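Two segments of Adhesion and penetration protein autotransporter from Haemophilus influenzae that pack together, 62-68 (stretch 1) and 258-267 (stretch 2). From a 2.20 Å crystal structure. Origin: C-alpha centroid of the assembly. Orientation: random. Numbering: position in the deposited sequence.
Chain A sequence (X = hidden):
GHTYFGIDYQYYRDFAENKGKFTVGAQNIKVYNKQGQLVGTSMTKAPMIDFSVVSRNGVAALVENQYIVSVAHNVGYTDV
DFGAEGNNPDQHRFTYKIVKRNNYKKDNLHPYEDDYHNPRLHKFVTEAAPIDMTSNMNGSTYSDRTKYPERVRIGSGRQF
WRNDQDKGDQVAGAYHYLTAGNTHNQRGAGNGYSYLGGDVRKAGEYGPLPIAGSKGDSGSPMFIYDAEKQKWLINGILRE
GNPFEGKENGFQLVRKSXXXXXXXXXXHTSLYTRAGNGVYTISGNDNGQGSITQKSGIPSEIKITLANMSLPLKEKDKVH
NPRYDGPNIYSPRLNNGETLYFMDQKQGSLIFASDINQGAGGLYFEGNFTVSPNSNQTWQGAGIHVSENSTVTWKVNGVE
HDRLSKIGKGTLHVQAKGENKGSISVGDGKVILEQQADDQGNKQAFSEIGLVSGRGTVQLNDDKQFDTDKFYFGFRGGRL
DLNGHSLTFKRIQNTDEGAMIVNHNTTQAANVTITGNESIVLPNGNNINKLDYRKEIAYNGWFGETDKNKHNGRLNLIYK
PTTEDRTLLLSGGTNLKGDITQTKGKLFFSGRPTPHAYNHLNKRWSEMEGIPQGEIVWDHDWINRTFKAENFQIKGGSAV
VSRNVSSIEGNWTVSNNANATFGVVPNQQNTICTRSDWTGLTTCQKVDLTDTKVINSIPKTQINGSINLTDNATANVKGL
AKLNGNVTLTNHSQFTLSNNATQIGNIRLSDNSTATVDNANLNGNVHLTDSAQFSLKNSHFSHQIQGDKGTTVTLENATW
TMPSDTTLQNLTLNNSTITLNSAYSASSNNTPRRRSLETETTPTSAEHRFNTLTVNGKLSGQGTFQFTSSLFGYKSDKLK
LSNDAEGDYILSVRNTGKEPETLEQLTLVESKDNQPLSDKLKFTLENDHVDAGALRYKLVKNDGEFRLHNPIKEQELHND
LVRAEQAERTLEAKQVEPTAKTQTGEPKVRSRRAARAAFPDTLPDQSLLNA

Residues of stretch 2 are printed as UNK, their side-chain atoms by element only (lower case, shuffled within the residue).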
# COMPACT_ATOMS: atom_id res chain seq x y z
N LEU A 62 28.31 43.60 -36.85
CA LEU A 62 27.02 43.73 -37.52
C LEU A 62 26.17 44.83 -36.87
O LEU A 62 25.72 44.69 -35.73
CB LEU A 62 26.29 42.39 -37.48
CG LEU A 62 25.03 42.20 -38.35
CD1 LEU A 62 25.35 42.23 -39.85
CD2 LEU A 62 24.36 40.90 -37.98
N VAL A 63 25.96 45.93 -37.59
CA VAL A 63 25.25 47.08 -37.04
C VAL A 63 23.83 47.24 -37.63
O VAL A 63 23.03 48.03 -37.12
CB VAL A 63 26.04 48.40 -37.24
CG1 VAL A 63 27.41 48.32 -36.56
CG2 VAL A 63 26.21 48.71 -38.71
N GLU A 64 23.53 46.51 -38.70
CA GLU A 64 22.17 46.43 -39.22
C GLU A 64 22.04 45.08 -39.90
O GLU A 64 23.01 44.32 -39.95
CB GLU A 64 21.90 47.56 -40.21
CG GLU A 64 20.65 48.40 -39.86
CD GLU A 64 19.36 47.58 -39.78
OE1 GLU A 64 18.61 47.75 -38.80
OE2 GLU A 64 19.10 46.77 -40.70
N ASN A 65 20.86 44.77 -40.42
CA ASN A 65 20.62 43.47 -41.04
C ASN A 65 21.57 43.17 -42.20
O ASN A 65 21.98 42.02 -42.39
CB ASN A 65 19.16 43.34 -41.47
CG ASN A 65 18.20 43.37 -40.30
OD1 ASN A 65 17.14 44.01 -40.36
ND2 ASN A 65 18.56 42.69 -39.21
N GLN A 66 21.92 44.18 -42.98
CA GLN A 66 22.87 43.98 -44.08
C GLN A 66 24.02 44.99 -44.07
O GLN A 66 24.57 45.32 -45.12
CB GLN A 66 22.16 43.99 -45.45
CG GLN A 66 21.40 45.27 -45.79
CD GLN A 66 20.84 45.29 -47.23
OE1 GLN A 66 21.29 44.53 -48.09
NE2 GLN A 66 19.86 46.16 -47.47
N TYR A 67 24.39 45.48 -42.89
CA TYR A 67 25.51 46.43 -42.78
C TYR A 67 26.51 46.08 -41.68
O TYR A 67 26.13 45.64 -40.59
CB TYR A 67 25.00 47.86 -42.59
CG TYR A 67 24.20 48.39 -43.75
CD1 TYR A 67 24.81 49.11 -44.77
CD2 TYR A 67 22.83 48.17 -43.82
CE1 TYR A 67 24.07 49.59 -45.82
CE2 TYR A 67 22.08 48.65 -44.87
CZ TYR A 67 22.71 49.36 -45.87
OH TYR A 67 21.98 49.85 -46.93
N ILE A 68 27.79 46.29 -41.97
CA ILE A 68 28.84 46.11 -40.97
C ILE A 68 29.62 47.40 -40.84
O ILE A 68 29.40 48.36 -41.59
CB ILE A 68 29.80 44.97 -41.35
CG1 ILE A 68 30.36 45.19 -42.76
CG2 ILE A 68 29.09 43.63 -41.24
CD1 ILE A 68 31.43 44.21 -43.15
N UNK A 258 26.17 59.12 -39.92
CA UNK A 258 26.72 58.74 -41.21
C UNK A 258 26.05 57.46 -41.67
O UNK A 258 25.67 57.33 -42.83
c UNK A 258 30.14 56.79 -44.52
c UNK A 258 28.22 58.53 -41.10
c UNK A 258 28.95 58.60 -43.51
o UNK A 258 30.76 56.23 -45.61
c UNK A 258 29.46 56.65 -42.24
c UNK A 258 28.88 57.91 -42.31
c UNK A 258 30.08 56.08 -43.33
c UNK A 258 29.58 58.04 -44.62
N UNK A 259 25.88 56.52 -40.75
CA UNK A 259 25.24 55.27 -41.12
C UNK A 259 23.82 55.51 -41.62
O UNK A 259 23.38 54.89 -42.58
c UNK A 259 24.86 52.09 -41.12
c UNK A 259 25.21 54.28 -39.97
c UNK A 259 22.83 50.86 -40.91
c UNK A 259 22.32 51.85 -40.08
c UNK A 259 23.10 52.95 -39.77
c UNK A 259 24.10 50.98 -41.43
c UNK A 259 24.38 53.07 -40.28
N UNK A 260 23.10 56.42 -40.95
CA UNK A 260 21.74 56.76 -41.35
C UNK A 260 21.70 57.28 -42.78
O UNK A 260 20.77 56.98 -43.53
o UNK A 260 20.78 55.91 -38.94
c UNK A 260 21.12 57.78 -40.39
c UNK A 260 20.73 57.15 -39.05
o UNK A 260 20.36 57.91 -38.12
N UNK A 261 22.70 58.06 -43.16
CA UNK A 261 22.76 58.56 -44.53
C UNK A 261 22.95 57.43 -45.54
O UNK A 261 22.37 57.46 -46.62
o UNK A 261 24.77 62.84 -43.25
c UNK A 261 23.59 60.90 -43.96
o UNK A 261 25.68 61.60 -44.82
c UNK A 261 24.76 61.85 -44.02
c UNK A 261 23.87 59.60 -44.69
N UNK A 262 23.76 56.43 -45.18
CA UNK A 262 23.98 55.29 -46.06
C UNK A 262 22.70 54.49 -46.17
O UNK A 262 22.30 54.08 -47.26
c UNK A 262 25.24 53.11 -46.38
c UNK A 262 26.83 55.89 -46.52
c UNK A 262 26.41 55.09 -45.32
c UNK A 262 25.08 54.35 -45.50
N UNK A 263 22.04 54.27 -45.04
CA UNK A 263 20.88 53.42 -45.00
C UNK A 263 19.74 53.99 -45.84
O UNK A 263 19.13 53.28 -46.63
c UNK A 263 19.41 52.11 -43.39
c UNK A 263 18.90 49.77 -43.14
c UNK A 263 19.82 50.78 -43.31
c UNK A 263 17.14 51.38 -43.13
c UNK A 263 17.55 50.07 -43.05
c UNK A 263 20.43 53.21 -43.56
c UNK A 263 18.06 52.39 -43.30
N UNK A 264 19.45 55.28 -45.64
CA UNK A 264 18.35 55.94 -46.34
C UNK A 264 18.60 56.04 -47.84
O UNK A 264 17.66 56.15 -48.63
c UNK A 264 18.09 57.33 -45.74
o UNK A 264 18.35 59.42 -43.95
c UNK A 264 17.53 58.55 -43.57
o UNK A 264 16.83 58.68 -42.54
c UNK A 264 17.37 57.28 -44.39
N UNK A 265 19.87 56.00 -48.22
CA UNK A 265 20.25 55.97 -49.62
C UNK A 265 19.83 54.66 -50.29
O UNK A 265 19.52 54.63 -51.49
c UNK A 265 23.83 56.55 -51.07
n UNK A 265 26.19 57.04 -49.57
c UNK A 265 21.76 56.18 -49.73
n UNK A 265 24.10 57.74 -50.26
c UNK A 265 22.33 56.24 -51.13
c UNK A 265 25.22 57.95 -49.57
n UNK A 265 25.36 59.06 -48.86
N UNK A 266 19.81 53.58 -49.52
CA UNK A 266 19.48 52.26 -50.06
C UNK A 266 18.02 51.87 -49.82
O UNK A 266 17.51 50.96 -50.46
o UNK A 266 22.16 51.70 -50.99
o UNK A 266 22.73 51.31 -48.88
c UNK A 266 21.87 51.42 -49.80
c UNK A 266 20.40 51.20 -49.45
N UNK A 267 17.36 52.54 -48.89
CA UNK A 267 15.97 52.24 -48.57
C UNK A 267 15.19 53.54 -48.47
O UNK A 267 15.13 54.16 -47.40
c UNK A 267 13.46 50.87 -47.77
c UNK A 267 15.87 51.45 -47.26
c UNK A 267 14.49 51.13 -46.68
c UNK A 267 14.54 49.94 -45.69
O HOH W 1 19.18 50.22 -46.76

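Position 258 opens the stretch on a helix that began earlier in the chain. Its side chain is one carbon followed by a ring of six carbons bearing a single oxygen, which is Tyr258. It is out of reach of stretch 1; a phenol suits this partly exposed place, since its hydroxyl is hydrogen-bonded elsewhere in the structure.

Position 259 again has one carbon and a six-carbon ring, but no oxygen: Phe259. Its CA-to-CB bond points toward stretch 1, and the ring packs against the side chains of Val63, Glu64 and Tyr67. Phe259 CE1 lies 3.4 Å from Tyr67 CB and 4.1 Å from Val63 CG2, while Phe259 CZ lies 3.5 Å from Glu64 CG. A flat apolar ring suits a place lined by carbon atoms, and its edge is directed at the face of the Tyr67 ring, with the planes at 86°.

Position 260 carries two carbons, the second holding two oxygens, hence Asp260. Position 261 has one carbon more before its two oxygens, and so is Glu261. Both are out of reach of stretch 1 and partly exposed, a setting in which a carboxylate can remain solvated.

Position 262 has four carbons forked at the first, one arm two carbons long; this β-branched pattern is Ile262. CA-to-CB points toward stretch 1, though the end of the side chain leads away. The shorter arm makes the contact, with Ile262 CG2 3.8 Å from Tyr67 CE1, so a buried aliphatic group packs against the tyrosine.

Position 263 returns to one carbon and an unsubstituted six-carbon ring: Phe263. CA-to-CB points sideways, yet the ring comes nearer, placing Phe263 CD1 3.5 Å from Tyr67 CE2 and Phe263 CE1 3.9 Å from Glu64 OE2. The two aromatic planes meet obliquely, at 56°; a broad apolar ring can reach Tyr67 even from this sideways start.

Position 264 has three carbons, the third with two oxygens, and is Glu264; its CA-to-CB bond points away. Position 265 shows three carbons, a nitrogen, then a carbon carrying two more nitrogens. This guanidinium marks Arg265, also without contact to stretch 1. Both are exposed, which suits charged groups.

Position 266 has two carbons, the second bearing two oxygens: Asp266. It is buried, and its CA-to-CB bond points toward stretch 1, where Tyr67 OH donates a hydrogen bond to Asp266 OD2 at 2.5 Å. The acceptor lies at the edge of the phenol ring, near its plane, and the short side chain reaches it directly.

Position 267 has four carbons forked at the second, Leu267. Its CA-to-CB bond points toward stretch 1, but the side chain makes no contact there; partial exposure tolerates an aliphatic chain.

The contact centers on Tyr67, which has the largest area covered by the other stretch. Phe259, Ile262, Phe263 and Asp266 recur at spacings of three and one, bringing them round to one side of the helix. Carbon contacts hold the ring, while Asp266 satisfies its hydroxyl. A water also donates to Tyr67 OH (2.8 Å from the water O) and to Phe263 O (3.1 Å from the same water O), linking the phenol to the helix backbone.

Stretch 2, residues 258-267: YFDEIFERDL
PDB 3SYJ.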